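Local coordinates for protein salicylate 5-hydroxylase, large oxygenase component (Ralstonia sp., PDB 7C8Z) that hydroxylates salicylate at C5 to give gentisate, serving as the Rieske-type oxygenase component of a multicomponent, NADH-dependent enzyme system, at residues P228-D240 with R342-F354. Numbering follows the deposited sequence.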
ATOM      1  N   PRO A 228       0.319   5.889 -13.212  1.00 27.24           N
ATOM      2  CA  PRO A 228       0.651   6.931 -12.221  1.00 35.12           C
ATOM      3  C   PRO A 228       1.256   8.183 -12.850  1.00 49.68           C
ATOM      4  O   PRO A 228       2.416   8.539 -12.605  1.00 49.47           O
ATOM      5  CB  PRO A 228       1.639   6.204 -11.295  1.00 30.12           C
ATOM      6  CG  PRO A 228       1.657   4.765 -11.735  1.00 18.86           C
ATOM      7  CD  PRO A 228       1.242   4.750 -13.147  1.00 19.22           C
ATOM      8  N   GLY A 229       0.461   8.860 -13.690  1.00 46.41           N
ATOM      9  CA  GLY A 229       0.847  10.140 -14.244  1.00 37.64           C
ATOM     10  C   GLY A 229      -0.358  11.054 -14.358  1.00 46.28           C
ATOM     11  O   GLY A 229      -1.506  10.607 -14.270  1.00 39.09           O
ATOM     12  N   ASN A 230      -0.085  12.341 -14.587  1.00 31.70           N
ATOM     13  CA  ASN A 230      -1.174  13.297 -14.737  1.00 30.73           C
ATOM     14  C   ASN A 230      -2.005  12.955 -15.964  1.00 33.41           C
ATOM     15  O   ASN A 230      -1.470  12.624 -17.026  1.00 37.28           O
ATOM     16  CB  ASN A 230      -0.636  14.722 -14.850  1.00 44.77           C
ATOM     17  CG  ASN A 230      -1.740  15.767 -14.803  1.00 39.96           C
ATOM     18  OD1 ASN A 230      -2.293  16.148 -15.832  1.00 47.58           O
ATOM     19  ND2 ASN A 230      -2.066  16.233 -13.604  1.00 52.30           N
ATOM     20  N   TRP A 231      -3.326  13.075 -15.817  1.00 31.49           N
ATOM     21  CA  TRP A 231      -4.241  12.611 -16.856  1.00 28.88           C
ATOM     22  C   TRP A 231      -3.995  13.307 -18.185  1.00 31.86           C
ATOM     23  O   TRP A 231      -4.169  12.694 -19.246  1.00 39.88           O
ATOM     24  CB  TRP A 231      -5.683  12.817 -16.403  1.00 50.83           C
ATOM     25  CG  TRP A 231      -6.056  14.255 -16.299  1.00 51.14           C
ATOM     26  CD1 TRP A 231      -5.901  15.068 -15.213  1.00 46.19           C
ATOM     27  CD2 TRP A 231      -6.636  15.061 -17.326  1.00 46.14           C
ATOM     28  NE1 TRP A 231      -6.352  16.332 -15.501  1.00 47.91           N
ATOM     29  CE2 TRP A 231      -6.809  16.355 -16.793  1.00 45.40           C
ATOM     30  CE3 TRP A 231      -7.025  14.816 -18.646  1.00 45.65           C
ATOM     31  CZ2 TRP A 231      -7.354  17.398 -17.533  1.00 42.69           C
ATOM     32  CZ3 TRP A 231      -7.568  15.853 -19.379  1.00 59.49           C
ATOM     33  CH2 TRP A 231      -7.728  17.129 -18.821  1.00 59.91           C
ATOM     34  N   LYS A 232      -3.600  14.585 -18.148  1.00 37.50           N
ATOM     35  CA  LYS A 232      -3.332  15.330 -19.377  1.00 35.04           C
ATOM     36  C   LYS A 232      -2.311  14.615 -20.252  1.00 37.46           C
ATOM     37  O   LYS A 232      -2.414  14.636 -21.487  1.00 40.31           O
ATOM     38  CB  LYS A 232      -2.857  16.741 -19.034  1.00 36.34           C
ATOM     39  CG  LYS A 232      -3.913  17.592 -18.352  1.00 45.78           C
ATOM     40  CD  LYS A 232      -3.540  19.066 -18.366  1.00 41.45           C
ATOM     41  CE  LYS A 232      -2.392  19.350 -17.413  1.00 48.44           C
ATOM     42  NZ  LYS A 232      -2.817  19.358 -15.983  1.00 35.50           N
ATOM     43  N   LEU A 233      -1.332  13.951 -19.627  1.00 40.40           N
ATOM     44  CA  LEU A 233      -0.298  13.254 -20.386  1.00 40.07           C
ATOM     45  C   LEU A 233      -0.886  12.210 -21.325  1.00 33.77           C
ATOM     46  O   LEU A 233      -0.284  11.902 -22.360  1.00 44.70           O
ATOM     47  CB  LEU A 233       0.698  12.597 -19.435  1.00 27.94           C
ATOM     48  CG  LEU A 233       1.688  13.548 -18.778  1.00 35.23           C
ATOM     49  CD1 LEU A 233       2.573  12.787 -17.806  1.00 39.89           C
ATOM     50  CD2 LEU A 233       2.515  14.252 -19.832  1.00 37.42           C
ATOM     51  N   MET A 234      -2.057  11.661 -20.998  1.00 28.86           N
ATOM     52  CA  MET A 234      -2.683  10.711 -21.910  1.00 39.89           C
ATOM     53  C   MET A 234      -3.234  11.424 -23.135  1.00 39.64           C
ATOM     54  O   MET A 234      -3.003  10.996 -24.274  1.00 44.87           O
ATOM     55  CB  MET A 234      -3.785   9.929 -21.195  1.00 44.85           C
ATOM     56  CG  MET A 234      -4.446   8.866 -22.065  1.00 44.27           C
ATOM     57  SD  MET A 234      -3.265   7.932 -23.059  1.00 44.97           S
ATOM     58  CE  MET A 234      -2.655   6.729 -21.879  1.00 35.78           C
ATOM     59  N   GLN A 235      -3.944  12.534 -22.922  1.00 50.48           N
ATOM     60  CA  GLN A 235      -4.420  13.330 -24.049  1.00 49.06           C
ATOM     61  C   GLN A 235      -3.261  13.747 -24.943  1.00 36.28           C
ATOM     62  O   GLN A 235      -3.271  13.494 -26.155  1.00 46.02           O
ATOM     63  CB  GLN A 235      -5.196  14.545 -23.537  1.00 38.13           C
ATOM     64  CG  GLN A 235      -6.593  14.194 -23.045  1.00 36.96           C
ATOM     65  CD  GLN A 235      -7.557  13.917 -24.188  1.00 58.57           C
ATOM     66  OE1 GLN A 235      -7.269  14.225 -25.347  1.00 53.40           O
ATOM     67  NE2 GLN A 235      -8.707  13.328 -23.868  1.00 49.97           N
ATOM     68  N   GLU A 236      -2.234  14.355 -24.345  1.00 42.76           N
ATOM     69  CA  GLU A 236      -1.010  14.665 -25.072  1.00 38.90           C
ATOM     70  C   GLU A 236      -0.544  13.474 -25.895  1.00 49.35           C
ATOM     71  O   GLU A 236      -0.234  13.609 -27.085  1.00 44.48           O
ATOM     72  CB  GLU A 236       0.094  15.071 -24.097  1.00 34.72           C
ATOM     73  CG  GLU A 236      -0.120  16.382 -23.388  1.00 48.77           C
ATOM     74  CD  GLU A 236       1.060  16.747 -22.514  1.00 42.92           C
ATOM     75  OE1 GLU A 236       2.166  16.216 -22.750  1.00 56.42           O
ATOM     76  OE2 GLU A 236       0.884  17.560 -21.586  1.00 58.59           O
ATOM     77  N   ASN A 237      -0.534  12.285 -25.283  1.00 45.57           N
ATOM     78  CA  ASN A 237       0.056  11.132 -25.953  1.00 53.26           C
ATOM     79  C   ASN A 237      -0.698  10.789 -27.228  1.00 50.20           C
ATOM     80  O   ASN A 237      -0.089  10.335 -28.204  1.00 48.15           O
ATOM     81  CB  ASN A 237       0.093   9.931 -25.004  1.00 47.04           C
ATOM     82  CG  ASN A 237       0.901   8.774 -25.561  1.00 38.94           C
ATOM     83  OD1 ASN A 237       2.127   8.753 -25.462  1.00 51.90           O
ATOM     84  ND2 ASN A 237       0.218   7.806 -26.151  1.00 37.59           N
ATOM     85  N   ILE A 238      -2.008  11.038 -27.262  1.00 34.83           N
ATOM     86  CA  ILE A 238      -2.780  10.797 -28.472  1.00 43.17           C
ATOM     87  C   ILE A 238      -2.966  12.073 -29.278  1.00 49.30           C
ATOM     88  O   ILE A 238      -3.582  12.048 -30.351  1.00 46.31           O
ATOM     89  CB  ILE A 238      -4.124  10.122 -28.130  1.00 42.37           C
ATOM     90  CG1 ILE A 238      -3.886   9.020 -27.105  1.00 44.50           C
ATOM     91  CG2 ILE A 238      -4.760   9.483 -29.359  1.00 32.24           C
ATOM     92  CD1 ILE A 238      -2.992   7.907 -27.626  1.00 34.62           C
ATOM     93  N   LYS A 239      -2.417  13.188 -28.799  1.00 51.99           N
ATOM     94  CA  LYS A 239      -2.192  14.376 -29.606  1.00 57.14           C
ATOM     95  C   LYS A 239      -0.730  14.499 -30.036  1.00 60.14           C
ATOM     96  O   LYS A 239      -0.317  15.559 -30.514  1.00 54.47           O
ATOM     97  CB  LYS A 239      -2.638  15.623 -28.836  1.00 42.48           C
ATOM     98  CG  LYS A 239      -4.120  15.634 -28.480  1.00 41.29           C
ATOM     99  CD  LYS A 239      -4.454  16.721 -27.466  1.00 36.34           C
ATOM    100  CE  LYS A 239      -5.932  16.705 -27.086  1.00 39.73           C
ATOM    101  NZ  LYS A 239      -6.852  16.718 -28.266  1.00 42.31           N
ATOM    102  N   ASP A 240       0.051  13.426 -29.886  1.00 60.51           N
ATOM    103  CA  ASP A 240       1.472  13.401 -30.224  1.00 50.56           C
ATOM    104  C   ASP A 240       1.655  12.567 -31.486  1.00 51.02           C
ATOM    105  O   ASP A 240       1.645  11.330 -31.419  1.00 59.50           O
ATOM    106  CB  ASP A 240       2.274  12.804 -29.063  1.00 50.02           C
ATOM    107  CG  ASP A 240       3.772  12.991 -29.213  1.00 55.72           C
ATOM    108  OD1 ASP A 240       4.253  13.224 -30.342  1.00 57.08           O
ATOM    109  OD2 ASP A 240       4.476  12.891 -28.186  1.00 58.25           O
ATOM    110  N   ARG A 342     -11.135   4.417 -25.077  1.00 39.01           N
ATOM    111  CA  ARG A 342     -10.183   4.446 -23.974  1.00 27.57           C
ATOM    112  C   ARG A 342     -10.594   5.584 -23.052  1.00 33.20           C
ATOM    113  O   ARG A 342     -10.486   6.761 -23.419  1.00 40.63           O
ATOM    114  CB  ARG A 342      -8.761   4.636 -24.481  1.00 30.09           C
ATOM    115  CG  ARG A 342      -8.402   3.719 -25.627  1.00 37.91           C
ATOM    116  CD  ARG A 342      -7.108   4.162 -26.261  1.00 39.58           C
ATOM    117  NE  ARG A 342      -6.712   3.287 -27.354  1.00 39.41           N
ATOM    118  CZ  ARG A 342      -5.552   3.385 -27.987  1.00 47.04           C
ATOM    119  NH1 ARG A 342      -4.684   4.325 -27.630  1.00 29.46           N
ATOM    120  NH2 ARG A 342      -5.258   2.545 -28.973  1.00 59.23           N
ATOM    121  N   HIS A 343     -11.080   5.225 -21.872  1.00 29.12           N
ATOM    122  CA  HIS A 343     -11.703   6.147 -20.938  1.00 36.95           C
ATOM    123  C   HIS A 343     -10.686   6.563 -19.883  1.00 40.80           C
ATOM    124  O   HIS A 343     -10.064   5.700 -19.246  1.00 31.86           O
ATOM    125  CB  HIS A 343     -12.916   5.467 -20.295  1.00 37.37           C
ATOM    126  CG  HIS A 343     -13.760   6.370 -19.449  1.00 35.67           C
ATOM    127  ND1 HIS A 343     -14.833   5.905 -18.721  1.00 38.03           N
ATOM    128  CD2 HIS A 343     -13.698   7.703 -19.220  1.00 39.62           C
ATOM    129  CE1 HIS A 343     -15.393   6.912 -18.073  1.00 37.86           C
ATOM    130  NE2 HIS A 343     -14.724   8.014 -18.360  1.00 32.36           N
ATOM    131  N   ILE A 344     -10.496   7.884 -19.736  1.00 33.07           N
ATOM    132  CA  ILE A 344      -9.616   8.462 -18.723  1.00 40.82           C
ATOM    133  C   ILE A 344     -10.428   8.750 -17.469  1.00 43.91           C
ATOM    134  O   ILE A 344     -11.461   9.426 -17.528  1.00 45.74           O
ATOM    135  CB  ILE A 344      -8.949   9.749 -19.234  1.00 42.86           C
ATOM    136  CG1 ILE A 344      -8.036   9.462 -20.419  1.00 31.46           C
ATOM    137  CG2 ILE A 344      -8.148  10.416 -18.118  1.00 25.52           C
ATOM    138  CD1 ILE A 344      -7.414  10.703 -20.972  1.00 39.65           C
ATOM    139  N   GLN A 345      -9.942   8.270 -16.325  1.00 45.03           N
ATOM    140  CA  GLN A 345     -10.623   8.415 -15.040  1.00 36.01           C
ATOM    141  C   GLN A 345      -9.599   8.938 -14.043  1.00 43.81           C
ATOM    142  O   GLN A 345      -8.840   8.160 -13.448  1.00 30.92           O
ATOM    143  CB  GLN A 345     -11.223   7.086 -14.594  1.00 28.70           C
ATOM    144  CG  GLN A 345     -11.912   6.329 -15.725  1.00 45.14           C
ATOM    145  CD  GLN A 345     -12.500   5.006 -15.284  1.00 38.98           C
ATOM    146  OE1 GLN A 345     -12.114   4.458 -14.256  1.00 57.72           O
ATOM    147  NE2 GLN A 345     -13.447   4.492 -16.055  1.00 28.24           N
ATOM    148  N   PRO A 346      -9.539  10.250 -13.842  1.00 35.01           N
ATOM    149  CA  PRO A 346      -8.450  10.819 -13.042  1.00 37.11           C
ATOM    150  C   PRO A 346      -8.595  10.510 -11.557  1.00 35.67           C
ATOM    151  O   PRO A 346      -9.695  10.307 -11.038  1.00 30.07           O
ATOM    152  CB  PRO A 346      -8.566  12.324 -13.312  1.00 47.89           C
ATOM    153  CG  PRO A 346     -10.017  12.528 -13.656  1.00 43.92           C
ATOM    154  CD  PRO A 346     -10.456  11.279 -14.366  1.00 30.71           C
ATOM    155  N   ASN A 347      -7.449  10.472 -10.874  1.00 36.61           N
ATOM    156  CA  ASN A 347      -7.395  10.235  -9.428  1.00 31.55           C
ATOM    157  C   ASN A 347      -6.209  11.044  -8.900  1.00 35.98           C
ATOM    158  O   ASN A 347      -5.070  10.573  -8.903  1.00 55.78           O
ATOM    159  CB  ASN A 347      -7.258   8.755  -9.105  1.00 32.69           C
ATOM    160  CG  ASN A 347      -8.574   8.017  -9.202  1.00 55.81           C
ATOM    161  OD1 ASN A 347      -8.753   7.145 -10.058  1.00 57.22           O
ATOM    162  ND2 ASN A 347      -9.513   8.368  -8.329  1.00 66.12           N
ATOM    163  N   GLY A 348      -6.491  12.264  -8.464  1.00 35.60           N
ATOM    164  CA  GLY A 348      -5.440  13.168  -8.040  1.00 37.94           C
ATOM    165  C   GLY A 348      -4.608  13.632  -9.224  1.00 43.13           C
ATOM    166  O   GLY A 348      -4.739  13.157 -10.350  1.00 51.30           O
ATOM    167  N   HIS A 349      -3.685  14.549  -8.932  1.00 47.03           N
ATOM    168  CA  HIS A 349      -2.852  15.130  -9.980  1.00 35.49           C
ATOM    169  C   HIS A 349      -1.832  14.146 -10.536  1.00 43.77           C
ATOM    170  O   HIS A 349      -1.261  14.405 -11.602  1.00 54.43           O
ATOM    171  CB  HIS A 349      -2.132  16.368  -9.453  1.00 38.87           C
ATOM    172  CG  HIS A 349      -0.913  16.058  -8.640  1.00 42.72           C
ATOM    173  ND1 HIS A 349      -0.929  16.027  -7.262  1.00 40.52           N
ATOM    174  CD2 HIS A 349       0.359  15.772  -9.007  1.00 38.67           C
ATOM    175  CE1 HIS A 349       0.280  15.732  -6.817  1.00 42.49           C
ATOM    176  NE2 HIS A 349       1.080  15.572  -7.856  1.00 37.96           N
ATOM    177  N   GLY A 350      -1.571  13.044  -9.843  1.00 39.31           N
ATOM    178  CA  GLY A 350      -0.469  12.191 -10.240  1.00 43.77           C
ATOM    179  C   GLY A 350      -0.822  10.782 -10.671  1.00 34.76           C
ATOM    180  O   GLY A 350       0.061   9.921 -10.706  1.00 34.11           O
ATOM    181  N   SER A 351      -2.087  10.524 -11.000  1.00 27.11           N
ATOM    182  CA  SER A 351      -2.491   9.188 -11.423  1.00 42.91           C
ATOM    183  C   SER A 351      -3.811   9.259 -12.174  1.00 38.06           C
ATOM    184  O   SER A 351      -4.605  10.185 -11.987  1.00 45.84           O
ATOM    185  CB  SER A 351      -2.620   8.232 -10.233  1.00 52.42           C
ATOM    186  OG  SER A 351      -3.220   7.013 -10.637  1.00 60.60           O
ATOM    187  N   PHE A 352      -4.041   8.259 -13.021  1.00 27.91           N
ATOM    188  CA  PHE A 352      -5.335   8.126 -13.672  1.00 30.01           C
ATOM    189  C   PHE A 352      -5.551   6.672 -14.056  1.00 32.79           C
ATOM    190  O   PHE A 352      -4.605   5.957 -14.399  1.00 33.38           O
ATOM    191  CB  PHE A 352      -5.464   9.036 -14.905  1.00 30.99           C
ATOM    192  CG  PHE A 352      -4.626   8.611 -16.086  1.00 33.71           C
ATOM    193  CD1 PHE A 352      -3.319   9.062 -16.229  1.00 38.11           C
ATOM    194  CD2 PHE A 352      -5.155   7.786 -17.073  1.00 25.11           C
ATOM    195  CE1 PHE A 352      -2.551   8.685 -17.321  1.00 28.80           C
ATOM    196  CE2 PHE A 352      -4.394   7.404 -18.166  1.00 24.74           C
ATOM    197  CZ  PHE A 352      -3.089   7.854 -18.290  1.00 25.01           C
ATOM    198  N   ASP A 353      -6.809   6.246 -13.988  1.00 34.76           N
ATOM    199  CA  ASP A 353      -7.218   4.946 -14.489  1.00 28.51           C
ATOM    200  C   ASP A 353      -7.589   5.056 -15.964  1.00 33.12           C
ATOM    201  O   ASP A 353      -8.054   6.098 -16.438  1.00 34.39           O
ATOM    202  CB  ASP A 353      -8.402   4.401 -13.687  1.00 31.25           C
ATOM    203  CG  ASP A 353      -8.019   3.996 -12.265  1.00 46.85           C
ATOM    204  OD1 ASP A 353      -6.809   3.890 -11.959  1.00 38.47           O
ATOM    205  OD2 ASP A 353      -8.938   3.777 -11.448  1.00 51.92           O
ATOM    206  N   PHE A 354      -7.383   3.962 -16.685  1.00 23.39           N
ATOM    207  CA  PHE A 354      -7.511   3.939 -18.136  1.00 26.63           C
ATOM    208  C   PHE A 354      -8.231   2.650 -18.494  1.00 37.90           C
ATOM    209  O   PHE A 354      -7.694   1.555 -18.276  1.00 29.94           O
ATOM    210  CB  PHE A 354      -6.145   4.014 -18.812  1.00 26.24           C
ATOM    211  CG  PHE A 354      -6.171   4.614 -20.191  1.00 32.32           C
ATOM    212  CD1 PHE A 354      -6.870   5.785 -20.444  1.00 27.24           C
ATOM    213  CD2 PHE A 354      -5.474   4.016 -21.228  1.00 24.10           C
ATOM    214  CE1 PHE A 354      -6.885   6.341 -21.713  1.00 27.75           C
ATOM    215  CE2 PHE A 354      -5.484   4.564 -22.494  1.00 40.53           C
ATOM    216  CZ  PHE A 354      -6.186   5.734 -22.737  1.00 33.70           C
TER
HETATM  217  O   HOH W   1      -4.713  12.741 -12.724  1.00 41.11           O
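One amide, that of Asn-230, does two jobs here: across the contact ND2 gives a hydrogen bond to His-349 O (2.8 Å, 147° at the hydrogen), while within its own segment OD1 accepts from Lys-232 N at 3.1 Å, a capping bond at the turn that leads into the helix. Asparagine suits this place because its carboxamide offers an N-H donor and a carbonyl acceptor in one flat group; with CG anti to the backbone N (chi1 -172°), the amide can reach both. His-349 sits in a type I turn, Gly-348 to Ser-351, and its own ring is held by Glu-52 and Glu-401.

Further along the helix, Met-234 supplies the apolar half. Its CB rests on Phe-352 CZ (3.6 Å), and chi1 of -177° sets CG against Ile-344 CD1 (3.7 Å). Bends at chi2 and chi3 then bring CE over one face of the Phe-354 ring, 3.9 Å from the centroid, a CH-pi contact, with SD obliquely placed in a Met-aromatic contact. Ile-344 CG2 fills in against Trp-231 CB, and at the edge of the Phe-352 ring lies Gly-229 O.

The helix thus packs on the hairpin of strands 338-346 and 352-361 in the catalytic domain's antiparallel sheet. Ile-238, its side chain about 5 Å from the bound iron, touches Arg-342 NH1 through CD1; Arg-342 NH2 is hydrogen-bonded to Gln-333. One hydrogen bond ties the turn before the helix to the hairpin, and apolar and Met-aromatic packing seats the helix body beside the metal site.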